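Long-range contacts in GENE 22 product (Bacillus phage spp1, PDB 2XC8), which is of unknown function but resembles in fold a domain of the receptor-binding protein of lactococcal phage p2: residues L94-T102 with E110-K118; E21-G29 with V41-T49. All coordinates share one frame; numbering follows the deposited sequence.

Interaction 1: L94-T102 with E110-K118; sequences LIMYPVSVT and EGTIFLYEK
The Tyr-116 ring takes the bent end of Met-96, present as selenomethionine, in an oblique Met-aromatic position, with SE 3.6 Å from Tyr-116 CD2 and 63° off the ring normal through the centroid. The selenomethionine and tyrosine side chains run past one another in opposing senses, with CE on the same side of the ring as SE, 3.7 Å from Tyr-116 CD2. Met-96 reaches it with CG lodged between its backbone N and carbonyl carbon (chi1 60°) and a further bend at chi3. The Phe-114 ring has Thr-112 CG2 of its own strand over one face, toward the rim, and Pro-98 O at its edge, near the ring plane. Tyr-97 O approaches obliquely, 3.5 Å from Phe-114 CD2.

Beyond the rings, the segments form an antiparallel beta hairpin at the middle of a five-stranded mixed sheet. Strand 56-64 flanks 94-102, where a classic beta bulge sets Ile-95 and Met-96 together opposite Leu-62, and strand 2-8 flanks 110-118. Pro-98 has no N-H to give, and the ladder begins there with one bond, Phe-114 N to Pro-98 O at 2.6 Å. Ser-100 with Thr-112 and Thr-102 with Glu-110 then form reciprocal hydrogen-bonded pairs. Between them Gly-111, lacking a side chain, lets the backbones draw close, its CA 4.1 Å from Val-101 CA. Val-99, Val-101 and Ile-113 share one face of the sheet, where Val-99 CG2 and Ile-113 CG1 make a loose apolar contact at 4.5 Å. On the other face, a water lies 3.3 Å from Thr-102 OG1 and donates weakly to Ser-100 O and Glu-110 O.

Interaction 2: E21-G29 with V41-T49; sequences ETGIEVSAG and VEEVSFDLT
Ile-24 lies over one face of the Phe-46 ring, the two side chains side by side and pointing the same way. Ile-24 CB sits 4.0 Å from the centroid and 24° off the ring normal, a CH-pi contact displaced toward the rim, nearest CZ and CE2. Phe-46 offers that face because its CG is placed between backbone N and carbonyl carbon (chi1 61°), which swings the ring across to the partner strand. Two residues beyond Phe-46, Leu-48 comes in at a slant, its CD1 3.9 Å from Ile-24 CG1. Val-26 and Val-44 also run alongside each other, Val-26 CB meeting Val-44 CG1 at 3.5 Å.

Their side chains line the inward side of an antiparallel beta hairpin, packed on Trp-73, Leu-60 and Val-99 of the larger sheet; seven backbone hydrogen bonds join its two segments. Leu-48 lies just past the strand, centring an inverse gamma turn. The ladder is interrupted at Ser-27, Ala-28, Glu-42 and Glu-43 and resumes with the reciprocal pair Gly-29 and Val-41. Here a water accepts from Ala-28 N and donates to Glu-43 OE1, 3.0 Å away.

The outward face is more polar: Ser-45 CB presses against the backbone, 3.1 Å from Ile-24 O, beside Glu-25 CG, and Lys-126 of a neighbouring subunit packs on Ser-45. Along strand 37-47, Pro-127 and Pro-128 of that subunit pack on Glu-42 and Val-44.

How the interactions relate
The chain lays down strand 2-8, later the neighbour of 109-117, then the short strands 11-13 and 17-19, before it enters 23-33. Interaction 2 closes a hairpin loop when 41-49 returns against 21-29, with 11 residues between the segments. Strands 56-64 and 71-79 follow, and interaction 1 then closes a second hairpin, with seven residues between its segments. The contacts are therefore in series, neither nested nor crossed. They lie on separate sheets that pack together, their centres about 12 Å apart. Val-99 CG1 is 4.0 Å from Phe-46 CZ, Val-101 packs on Leu-48, and Ile-24 reaches both Val-99 and Ile-113, joining the hairpin of interaction 2 to the five-stranded sheet.

Interaction 1: L94-T102 with E110-K118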
ATOM      1  N   LEU B  94     -13.909 -15.584 -11.415  1.00 25.26           N
ATOM      2  CA  LEU B  94     -13.292 -14.351 -11.032  1.00 24.93           C
ATOM      3  C   LEU B  94     -13.268 -14.241  -9.530  1.00 28.40           C
ATOM      4  O   LEU B  94     -14.250 -14.367  -8.872  1.00 27.69           O
ATOM      5  CB  LEU B  94     -13.951 -13.145 -11.673  1.00 25.10           C
ATOM      6  CG  LEU B  94     -13.484 -11.746 -11.307  1.00 30.20           C
ATOM      7  CD1 LEU B  94     -12.211 -11.333 -11.904  1.00 30.11           C
ATOM      8  CD2 LEU B  94     -14.518 -10.826 -11.717  1.00 34.19           C
ATOM      9  N   ILE B  95     -12.085 -14.023  -9.018  1.00 24.41           N
ATOM     10  CA  ILE B  95     -11.845 -14.029  -7.613  1.00 24.10           C
ATOM     11  C   ILE B  95     -11.831 -12.619  -7.111  1.00 29.04           C
ATOM     12  O   ILE B  95     -12.539 -12.321  -6.223  1.00 28.51           O
ATOM     13  CB  ILE B  95     -10.531 -14.766  -7.267  1.00 27.01           C
ATOM     14  CG1 ILE B  95     -10.562 -16.222  -7.723  1.00 27.11           C
ATOM     15  CG2 ILE B  95     -10.256 -14.682  -5.842  1.00 27.60           C
ATOM     16  CD1 ILE B  95     -11.623 -17.077  -7.132  1.00 30.60           C
HETATM   17  N   MSE B  96     -11.026 -11.759  -7.701  1.00 26.41           N
HETATM   18  CA  MSE B  96     -10.960 -10.375  -7.297  1.00 26.57           C
HETATM   19  C   MSE B  96     -10.475  -9.341  -8.310  1.00 30.86           C
HETATM   20  O   MSE B  96      -9.804  -9.663  -9.242  1.00 29.62           O
HETATM   21  CB  MSE B  96     -10.129 -10.217  -6.037  1.00 28.83           C
HETATM   22  CG  MSE B  96      -8.727 -10.668  -6.158  1.00 36.17           C
HETATM   23 SE   MSE B  96      -7.626 -10.553  -4.651  1.00 45.40          SE
HETATM   24  CE  MSE B  96      -8.544 -11.627  -3.471  1.00 41.79           C
ATOM     25  N   TYR B  97     -10.877  -8.095  -8.107  1.00 30.68           N
ATOM     26  CA  TYR B  97     -10.422  -7.000  -8.957  1.00 30.68           C
ATOM     27  C   TYR B  97      -9.523  -6.114  -8.120  1.00 32.37           C
ATOM     28  O   TYR B  97      -9.961  -5.102  -7.654  1.00 31.62           O
ATOM     29  CB  TYR B  97     -11.489  -6.062  -9.548  1.00 33.36           C
ATOM     30  CG  TYR B  97     -12.783  -6.634  -9.990  1.00 37.68           C
ATOM     31  CD1 TYR B  97     -13.768  -6.924  -9.077  1.00 41.32           C
ATOM     32  CD2 TYR B  97     -13.068  -6.798 -11.329  1.00 38.80           C
ATOM     33  CE1 TYR B  97     -14.956  -7.437  -9.467  1.00 44.30           C
ATOM     34  CE2 TYR B  97     -14.259  -7.292 -11.738  1.00 40.72           C
ATOM     35  CZ  TYR B  97     -15.210  -7.615 -10.804  1.00 51.52           C
ATOM     36  OH  TYR B  97     -16.424  -8.126 -11.158  1.00 54.46           O
ATOM     37  N   PRO B  98      -8.271  -6.471  -7.937  1.00 26.95           N
ATOM     38  CA  PRO B  98      -7.505  -5.676  -6.963  1.00 25.62           C
ATOM     39  C   PRO B  98      -6.990  -4.308  -7.446  1.00 27.18           C
ATOM     40  O   PRO B  98      -6.617  -3.480  -6.615  1.00 26.24           O
ATOM     41  CB  PRO B  98      -6.334  -6.598  -6.599  1.00 27.26           C
ATOM     42  CG  PRO B  98      -6.154  -7.468  -7.789  1.00 31.90           C
ATOM     43  CD  PRO B  98      -7.512  -7.643  -8.417  1.00 28.03           C
ATOM     44  N   VAL B  99      -6.966  -4.074  -8.758  1.00 22.26           N
ATOM     45  CA  VAL B  99      -6.493  -2.790  -9.302  1.00 21.11           C
ATOM     46  C   VAL B  99      -7.460  -2.219 -10.347  1.00 25.06           C
ATOM     47  O   VAL B  99      -7.847  -2.909 -11.292  1.00 24.49           O
ATOM     48  CB  VAL B  99      -5.054  -2.892  -9.902  1.00 24.38           C
ATOM     49  CG1 VAL B  99      -4.568  -1.532 -10.400  1.00 24.14           C
ATOM     50  CG2 VAL B  99      -4.069  -3.454  -8.882  1.00 23.85           C
ATOM     51  N   SER B 100      -7.843  -0.957 -10.156  1.00 21.80           N
ATOM     52  CA  SER B 100      -8.705  -0.233 -11.090  1.00 21.98           C
ATOM     53  C   SER B 100      -8.275   1.233 -11.144  1.00 25.09           C
ATOM     54  O   SER B 100      -8.528   1.993 -10.207  1.00 25.19           O
ATOM     55  CB  SER B 100     -10.173  -0.351 -10.665  1.00 27.17           C
ATOM     56  OG  SER B 100     -11.024   0.367 -11.545  1.00 40.67           O
ATOM     57  N   VAL B 101      -7.616   1.620 -12.235  1.00 20.02           N
ATOM     58  CA  VAL B 101      -7.021   2.957 -12.354  1.00 19.07           C
ATOM     59  C   VAL B 101      -7.339   3.635 -13.690  1.00 22.29           C
ATOM     60  O   VAL B 101      -7.263   3.010 -14.750  1.00 20.29           O
ATOM     61  CB  VAL B 101      -5.473   2.920 -12.147  1.00 22.34           C
ATOM     62  CG1 VAL B 101      -4.869   4.321 -12.223  1.00 22.30           C
ATOM     63  CG2 VAL B 101      -5.113   2.269 -10.816  1.00 22.00           C
ATOM     64  N   THR B 102      -7.697   4.916 -13.618  1.00 19.80           N
ATOM     65  CA  THR B 102      -7.855   5.758 -14.799  1.00 19.78           C
ATOM     66  C   THR B 102      -6.630   6.662 -14.948  1.00 24.10           C
ATOM     67  O   THR B 102      -6.292   7.424 -14.039  1.00 23.82           O
ATOM     68  CB  THR B 102      -9.151   6.603 -14.729  1.00 24.62           C
ATOM     69  OG1 THR B 102     -10.279   5.736 -14.547  1.00 22.46           O
ATOM     70  CG2 THR B 102      -9.346   7.413 -16.009  1.00 22.39           C
ATOM     71  N   GLU B 110      -5.976   8.296 -11.270  1.00 23.37           N
ATOM     72  CA  GLU B 110      -7.068   8.241 -10.306  1.00 22.94           C
ATOM     73  C   GLU B 110      -7.630   6.826 -10.253  1.00 26.74           C
ATOM     74  O   GLU B 110      -8.065   6.282 -11.272  1.00 27.11           O
ATOM     75  CB  GLU B 110      -8.165   9.256 -10.659  1.00 24.21           C
ATOM     76  CG  GLU B 110      -9.382   9.258  -9.721  1.00 29.55           C
ATOM     77  CD  GLU B 110      -9.063   9.689  -8.291  1.00 45.91           C
ATOM     78  OE1 GLU B 110      -9.885   9.398  -7.395  1.00 43.53           O
ATOM     79  OE2 GLU B 110      -8.005  10.316  -8.056  1.00 36.38           O
ATOM     80  N   GLY B 111      -7.609   6.230  -9.064  1.00 23.10           N
ATOM     81  CA  GLY B 111      -8.106   4.871  -8.893  1.00 22.76           C
ATOM     82  C   GLY B 111      -7.885   4.260  -7.526  1.00 26.23           C
ATOM     83  O   GLY B 111      -7.689   4.969  -6.535  1.00 25.52           O
ATOM     84  N   THR B 112      -7.915   2.929  -7.485  1.00 23.24           N
ATOM     85  CA  THR B 112      -7.872   2.183  -6.233  1.00 22.82           C
ATOM     86  C   THR B 112      -7.117   0.852  -6.263  1.00 25.54           C
ATOM     87  O   THR B 112      -7.192   0.100  -7.238  1.00 23.70           O
ATOM     88  CB  THR B 112      -9.302   1.818  -5.750  1.00 29.83           C
ATOM     89  OG1 THR B 112     -10.148   2.973  -5.817  1.00 28.83           O
ATOM     90  CG2 THR B 112      -9.284   1.300  -4.320  1.00 27.40           C
ATOM     91  N   ILE B 113      -6.381   0.590  -5.185  1.00 23.01           N
ATOM     92  CA  ILE B 113      -5.673  -0.677  -5.042  1.00 23.17           C
ATOM     93  C   ILE B 113      -6.435  -1.354  -3.900  1.00 29.04           C
ATOM     94  O   ILE B 113      -6.479  -0.838  -2.779  1.00 29.08           O
ATOM     95  CB  ILE B 113      -4.161  -0.555  -4.706  1.00 25.80           C
ATOM     96  CG1 ILE B 113      -3.366  -0.146  -5.951  1.00 25.12           C
ATOM     97  CG2 ILE B 113      -3.616  -1.871  -4.143  1.00 25.46           C
ATOM     98  CD1 ILE B 113      -1.957   0.356  -5.664  1.00 27.39           C
ATOM     99  N   PHE B 114      -7.051  -2.496  -4.197  1.00 26.52           N
ATOM    100  CA  PHE B 114      -7.794  -3.260  -3.198  1.00 28.11           C
ATOM    101  C   PHE B 114      -6.895  -4.321  -2.566  1.00 33.34           C
ATOM    102  O   PHE B 114      -6.411  -5.227  -3.250  1.00 32.90           O
ATOM    103  CB  PHE B 114      -9.036  -3.911  -3.820  1.00 30.50           C
ATOM    104  CG  PHE B 114     -10.112  -2.932  -4.213  1.00 32.51           C
ATOM    105  CD1 PHE B 114     -11.095  -2.553  -3.302  1.00 36.33           C
ATOM    106  CD2 PHE B 114     -10.152  -2.401  -5.499  1.00 34.34           C
ATOM    107  CE1 PHE B 114     -12.096  -1.651  -3.664  1.00 37.37           C
ATOM    108  CE2 PHE B 114     -11.148  -1.499  -5.871  1.00 37.34           C
ATOM    109  CZ  PHE B 114     -12.120  -1.123  -4.950  1.00 35.97           C
ATOM    110  N   LEU B 115      -6.669  -4.193  -1.260  1.00 30.80           N
ATOM    111  CA  LEU B 115      -5.835  -5.138  -0.519  1.00 31.22           C
ATOM    112  C   LEU B 115      -6.679  -5.986   0.424  1.00 37.05           C
ATOM    113  O   LEU B 115      -7.165  -5.501   1.450  1.00 38.46           O
ATOM    114  CB  LEU B 115      -4.733  -4.405   0.259  1.00 31.42           C
ATOM    115  CG  LEU B 115      -3.650  -3.636  -0.508  1.00 35.80           C
ATOM    116  CD1 LEU B 115      -2.697  -2.967   0.468  1.00 36.45           C
ATOM    117  CD2 LEU B 115      -2.876  -4.538  -1.464  1.00 37.79           C
ATOM    118  N   TYR B 116      -6.850  -7.258   0.070  1.00 33.68           N
ATOM    119  CA  TYR B 116      -7.705  -8.154   0.844  1.00 34.30           C
ATOM    120  C   TYR B 116      -6.940  -8.769   2.013  1.00 39.19           C
ATOM    121  O   TYR B 116      -5.791  -9.200   1.878  1.00 38.70           O
ATOM    122  CB  TYR B 116      -8.491  -9.100  -0.071  1.00 35.31           C
ATOM    123  CG  TYR B 116      -9.403  -8.352  -1.023  1.00 36.20           C
ATOM    124  CD1 TYR B 116     -10.646  -7.872  -0.604  1.00 39.29           C
ATOM    125  CD2 TYR B 116      -9.009  -8.099  -2.335  1.00 35.24           C
ATOM    126  CE1 TYR B 116     -11.477  -7.171  -1.475  1.00 40.07           C
ATOM    127  CE2 TYR B 116      -9.832  -7.402  -3.214  1.00 35.91           C
ATOM    128  CZ  TYR B 116     -11.063  -6.940  -2.778  1.00 44.01           C
ATOM    129  OH  TYR B 116     -11.880  -6.251  -3.644  1.00 45.44           O
ATOM    130  N   GLU B 117      -7.621  -8.799   3.157  1.00 36.92           N
ATOM    131  CA  GLU B 117      -7.029  -9.287   4.395  1.00 37.52           C
ATOM    132  C   GLU B 117      -7.788 -10.447   5.048  1.00 42.10           C
ATOM    133  O   GLU B 117      -8.952 -10.697   4.721  1.00 41.83           O
ATOM    134  CB  GLU B 117      -7.134  -8.056   5.295  1.00 39.46           C
ATOM    135  CG  GLU B 117      -5.954  -7.784   6.208  1.00 52.11           C
ATOM    136  CD  GLU B 117      -6.166  -6.510   7.018  1.00 71.70           C
ATOM    137  OE1 GLU B 117      -6.522  -6.620   8.212  1.00 67.31           O
ATOM    138  OE2 GLU B 117      -5.995  -5.402   6.459  1.00 64.11           O
ATOM    139  N   LYS B 118      -7.124 -11.144   5.971  1.00 39.59           N
ATOM    140  CA  LYS B 118      -7.741 -12.219   6.761  1.00 41.25           C
ATOM    141  C   LYS B 118      -8.771 -11.658   7.749  1.00 47.90           C
ATOM    142  O   LYS B 118      -8.546 -10.609   8.356  1.00 46.94           O
ATOM    143  CB  LYS B 118      -6.652 -13.017   7.501  1.00 43.19           C
ATOM    144  CG  LYS B 118      -7.140 -14.080   8.503  1.00 61.80           C
ATOM    145  CD  LYS B 118      -7.750 -15.296   7.815  1.00 75.10           C
ATOM    146  CE  LYS B 118      -7.901 -16.483   8.796  1.00 89.47           C
ATOM    147  NZ  LYS B 118      -8.394 -17.703   8.093  1.00 98.70           N
TER
HETATM  148  O   HOH W   1     -10.720   4.111 -11.766  1.00 60.11           O

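Interaction 2: E21-G29 with V41-T49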
ATOM      1  N   GLU B  21       6.434   4.578 -10.172  1.00 30.61           N
ATOM      2  CA  GLU B  21       6.383   5.739 -11.009  1.00 31.47           C
ATOM      3  C   GLU B  21       5.964   5.397 -12.432  1.00 34.89           C
ATOM      4  O   GLU B  21       5.371   6.179 -13.083  1.00 34.17           O
ATOM      5  CB  GLU B  21       7.712   6.507 -10.929  1.00 35.79           C
ATOM      6  CG  GLU B  21       7.607   7.856 -10.144  1.00 49.58           C
ATOM      7  CD  GLU B  21       8.806   8.269  -9.236  1.00 74.45           C
ATOM      8  OE1 GLU B  21       9.987   8.162  -9.620  1.00 69.79           O
ATOM      9  OE2 GLU B  21       8.544   8.767  -8.140  1.00 68.22           O
ATOM     10  N   THR B  22       6.214   4.190 -12.883  1.00 30.72           N
ATOM     11  CA  THR B  22       5.858   3.761 -14.238  1.00 29.38           C
ATOM     12  C   THR B  22       4.520   3.017 -14.306  1.00 30.38           C
ATOM     13  O   THR B  22       3.826   3.088 -15.323  1.00 30.11           O
ATOM     14  CB  THR B  22       6.963   2.891 -14.886  1.00 37.53           C
ATOM     15  OG1 THR B  22       7.279   1.789 -14.026  1.00 39.97           O
ATOM     16  CG2 THR B  22       8.221   3.713 -15.141  1.00 34.71           C
ATOM     17  N   GLY B  23       4.158   2.312 -13.235  1.00 25.01           N
ATOM     18  CA  GLY B  23       2.897   1.569 -13.213  1.00 22.70           C
ATOM     19  C   GLY B  23       2.547   0.857 -11.921  1.00 25.23           C
ATOM     20  O   GLY B  23       2.614   1.442 -10.837  1.00 24.58           O
ATOM     21  N   ILE B  24       2.160  -0.411 -12.052  1.00 21.10           N
ATOM     22  CA  ILE B  24       1.719  -1.231 -10.924  1.00 20.38           C
ATOM     23  C   ILE B  24       2.584  -2.484 -10.802  1.00 26.61           C
ATOM     24  O   ILE B  24       2.878  -3.147 -11.799  1.00 26.50           O
ATOM     25  CB  ILE B  24       0.214  -1.628 -11.059  1.00 21.68           C
ATOM     26  CG1 ILE B  24      -0.697  -0.386 -11.041  1.00 21.15           C
ATOM     27  CG2 ILE B  24      -0.207  -2.646  -9.988  1.00 20.63           C
ATOM     28  CD1 ILE B  24      -0.701   0.414  -9.730  1.00 23.02           C
ATOM     29  N   GLU B  25       2.993  -2.788  -9.573  1.00 25.42           N
ATOM     30  CA  GLU B  25       3.745  -3.998  -9.260  1.00 25.95           C
ATOM     31  C   GLU B  25       2.990  -4.868  -8.268  1.00 29.06           C
ATOM     32  O   GLU B  25       2.640  -4.417  -7.174  1.00 28.39           O
ATOM     33  CB  GLU B  25       5.113  -3.646  -8.680  1.00 28.99           C
ATOM     34  CG  GLU B  25       6.267  -3.807  -9.653  1.00 43.03           C
ATOM     35  CD  GLU B  25       7.583  -3.323  -9.070  1.00 64.51           C
ATOM     36  OE1 GLU B  25       7.873  -3.617  -7.886  1.00 60.18           O
ATOM     37  OE2 GLU B  25       8.337  -2.648  -9.803  1.00 57.91           O
ATOM     38  N   VAL B  26       2.735  -6.110  -8.660  1.00 25.57           N
ATOM     39  CA  VAL B  26       2.161  -7.101  -7.759  1.00 24.67           C
ATOM     40  C   VAL B  26       3.216  -8.177  -7.530  1.00 28.89           C
ATOM     41  O   VAL B  26       3.702  -8.792  -8.482  1.00 29.13           O
ATOM     42  CB  VAL B  26       0.861  -7.725  -8.327  1.00 27.68           C
ATOM     43  CG1 VAL B  26       0.257  -8.709  -7.336  1.00 26.51           C
ATOM     44  CG2 VAL B  26      -0.154  -6.641  -8.679  1.00 26.96           C
ATOM     45  N   SER B  27       3.577  -8.385  -6.267  1.00 24.89           N
ATOM     46  CA  SER B  27       4.568  -9.394  -5.909  1.00 25.04           C
ATOM     47  C   SER B  27       3.960 -10.792  -5.976  1.00 27.13           C
ATOM     48  O   SER B  27       2.738 -10.945  -6.033  1.00 26.07           O
ATOM     49  CB  SER B  27       5.130  -9.125  -4.510  1.00 30.05           C
ATOM     50  OG  SER B  27       4.195  -9.473  -3.503  1.00 38.50           O
ATOM     51  N   ALA B  28       4.823 -11.805  -5.983  1.00 23.56           N
ATOM     52  CA  ALA B  28       4.384 -13.189  -5.865  1.00 22.73           C
ATOM     53  C   ALA B  28       3.799 -13.390  -4.473  1.00 26.71           C
ATOM     54  O   ALA B  28       4.356 -12.905  -3.483  1.00 27.24           O
ATOM     55  CB  ALA B  28       5.546 -14.139  -6.102  1.00 24.24           C
ATOM     56  N   GLY B  29       2.673 -14.091  -4.399  1.00 22.60           N
ATOM     57  CA  GLY B  29       2.002 -14.298  -3.124  1.00 22.25           C
ATOM     58  C   GLY B  29       1.099 -15.509  -3.087  1.00 26.34           C
ATOM     59  O   GLY B  29       1.281 -16.462  -3.851  1.00 26.45           O
ATOM     60  N   VAL B  41       0.173 -17.591  -6.290  1.00 21.92           N
ATOM     61  CA  VAL B  41      -0.103 -16.515  -7.239  1.00 21.50           C
ATOM     62  C   VAL B  41       1.212 -15.905  -7.721  1.00 25.69           C
ATOM     63  O   VAL B  41       2.031 -15.453  -6.916  1.00 25.40           O
ATOM     64  CB  VAL B  41      -1.024 -15.426  -6.626  1.00 25.15           C
ATOM     65  CG1 VAL B  41      -1.226 -14.271  -7.598  1.00 24.78           C
ATOM     66  CG2 VAL B  41      -2.371 -16.020  -6.235  1.00 24.80           C
ATOM     67  N   GLU B  42       1.401 -15.899  -9.019  1.00 23.62           N
ATOM     68  CA  GLU B  42       2.593 -15.339  -9.627  1.00 24.21           C
ATOM     69  C   GLU B  42       2.664 -13.812  -9.622  1.00 28.19           C
ATOM     70  O   GLU B  42       1.678 -13.121  -9.569  1.00 27.14           O
ATOM     71  CB  GLU B  42       2.818 -15.924 -11.023  1.00 26.21           C
ATOM     72  CG  GLU B  42       1.824 -15.446 -12.073  1.00 40.66           C
ATOM     73  CD  GLU B  42       1.724 -16.315 -13.325  1.00 64.39           C
ATOM     74  OE1 GLU B  42       2.660 -16.282 -14.119  1.00 60.56           O
ATOM     75  OE2 GLU B  42       0.718 -17.009 -13.523  1.00 56.92           O
ATOM     76  N   GLU B  43       3.856 -13.287  -9.595  1.00 25.19           N
ATOM     77  CA  GLU B  43       4.057 -11.884  -9.729  1.00 24.59           C
ATOM     78  C   GLU B  43       3.474 -11.350 -11.054  1.00 27.36           C
ATOM     79  O   GLU B  43       3.307 -12.058 -11.981  1.00 26.90           O
ATOM     80  CB  GLU B  43       5.539 -11.555  -9.489  1.00 26.68           C
ATOM     81  CG  GLU B  43       6.394 -11.438 -10.702  1.00 40.02           C
ATOM     82  CD  GLU B  43       7.900 -11.255 -10.449  1.00 64.92           C
ATOM     83  OE1 GLU B  43       8.435 -11.604  -9.406  1.00 55.63           O
ATOM     84  OE2 GLU B  43       8.577 -10.748 -11.341  1.00 63.61           O
ATOM     85  N   VAL B  44       3.125 -10.090 -11.094  1.00 23.85           N
ATOM     86  CA  VAL B  44       2.631  -9.433 -12.281  1.00 23.31           C
ATOM     87  C   VAL B  44       2.873  -7.960 -12.177  1.00 26.63           C
ATOM     88  O   VAL B  44       2.769  -7.392 -11.147  1.00 26.36           O
ATOM     89  CB  VAL B  44       1.121  -9.713 -12.546  1.00 26.78           C
ATOM     90  CG1 VAL B  44       0.247  -9.048 -11.559  1.00 26.18           C
ATOM     91  CG2 VAL B  44       0.743  -9.325 -13.900  1.00 26.50           C
ATOM     92  N   SER B  45       3.215  -7.351 -13.277  1.00 23.10           N
ATOM     93  CA  SER B  45       3.323  -5.931 -13.340  1.00 22.91           C
ATOM     94  C   SER B  45       2.940  -5.335 -14.698  1.00 26.38           C
ATOM     95  O   SER B  45       2.973  -6.018 -15.676  1.00 26.45           O
ATOM     96  CB  SER B  45       4.694  -5.482 -12.821  1.00 27.23           C
ATOM     97  OG  SER B  45       5.702  -5.700 -13.725  1.00 38.43           O
ATOM     98  N   PHE B  46       2.547  -4.068 -14.726  1.00 21.96           N
ATOM     99  CA  PHE B  46       2.177  -3.380 -15.961  1.00 21.41           C
ATOM    100  C   PHE B  46       2.367  -1.870 -15.852  1.00 26.08           C
ATOM    101  O   PHE B  46       2.232  -1.295 -14.769  1.00 25.30           O
ATOM    102  CB  PHE B  46       0.740  -3.729 -16.390  1.00 22.25           C
ATOM    103  CG  PHE B  46      -0.322  -3.339 -15.390  1.00 22.38           C
ATOM    104  CD1 PHE B  46      -0.993  -2.123 -15.507  1.00 24.11           C
ATOM    105  CD2 PHE B  46      -0.673  -4.198 -14.351  1.00 23.90           C
ATOM    106  CE1 PHE B  46      -1.983  -1.761 -14.594  1.00 24.51           C
ATOM    107  CE2 PHE B  46      -1.660  -3.844 -13.433  1.00 25.97           C
ATOM    108  CZ  PHE B  46      -2.317  -2.623 -13.556  1.00 23.52           C
ATOM    109  N   ASP B  47       2.683  -1.239 -16.981  1.00 23.81           N
ATOM    110  CA  ASP B  47       2.822   0.211 -17.050  1.00 23.66           C
ATOM    111  C   ASP B  47       1.451   0.876 -17.066  1.00 26.41           C
ATOM    112  O   ASP B  47       0.514   0.369 -17.688  1.00 25.08           O
ATOM    113  CB  ASP B  47       3.604   0.625 -18.301  1.00 26.61           C
ATOM    114  CG  ASP B  47       5.028   0.088 -18.317  1.00 39.05           C
ATOM    115  OD1 ASP B  47       5.647  -0.029 -17.238  1.00 40.81           O
ATOM    116  OD2 ASP B  47       5.532  -0.210 -19.421  1.00 44.52           O
ATOM    117  N   LEU B  48       1.341   2.008 -16.377  1.00 23.62           N
ATOM    118  CA  LEU B  48       0.133   2.824 -16.431  1.00 22.91           C
ATOM    119  C   LEU B  48       0.294   3.867 -17.536  1.00 28.08           C
ATOM    120  O   LEU B  48       0.355   5.075 -17.282  1.00 29.15           O
ATOM    121  CB  LEU B  48      -0.162   3.463 -15.068  1.00 22.66           C
ATOM    122  CG  LEU B  48      -0.665   2.517 -13.969  1.00 26.64           C
ATOM    123  CD1 LEU B  48      -0.517   3.158 -12.598  1.00 26.82           C
ATOM    124  CD2 LEU B  48      -2.111   2.084 -14.211  1.00 27.01           C
ATOM    125  N   THR B  49       0.367   3.365 -18.768  1.00 24.12           N
ATOM    126  CA  THR B  49       0.651   4.171 -19.951  1.00 24.57           C
ATOM    127  C   THR B  49      -0.537   5.060 -20.319  1.00 27.27           C
ATOM    128  O   THR B  49      -1.646   4.562 -20.527  1.00 25.69           O
ATOM    129  CB  THR B  49       1.033   3.278 -21.159  1.00 28.97           C
ATOM    130  OG1 THR B  49       2.024   2.322 -20.760  1.00 29.17           O
ATOM    131  CG2 THR B  49       1.581   4.115 -22.311  1.00 26.48           C
TER
HETATM  132  O   HOH W   2       7.489 -10.988  -6.628  1.00 32.01           O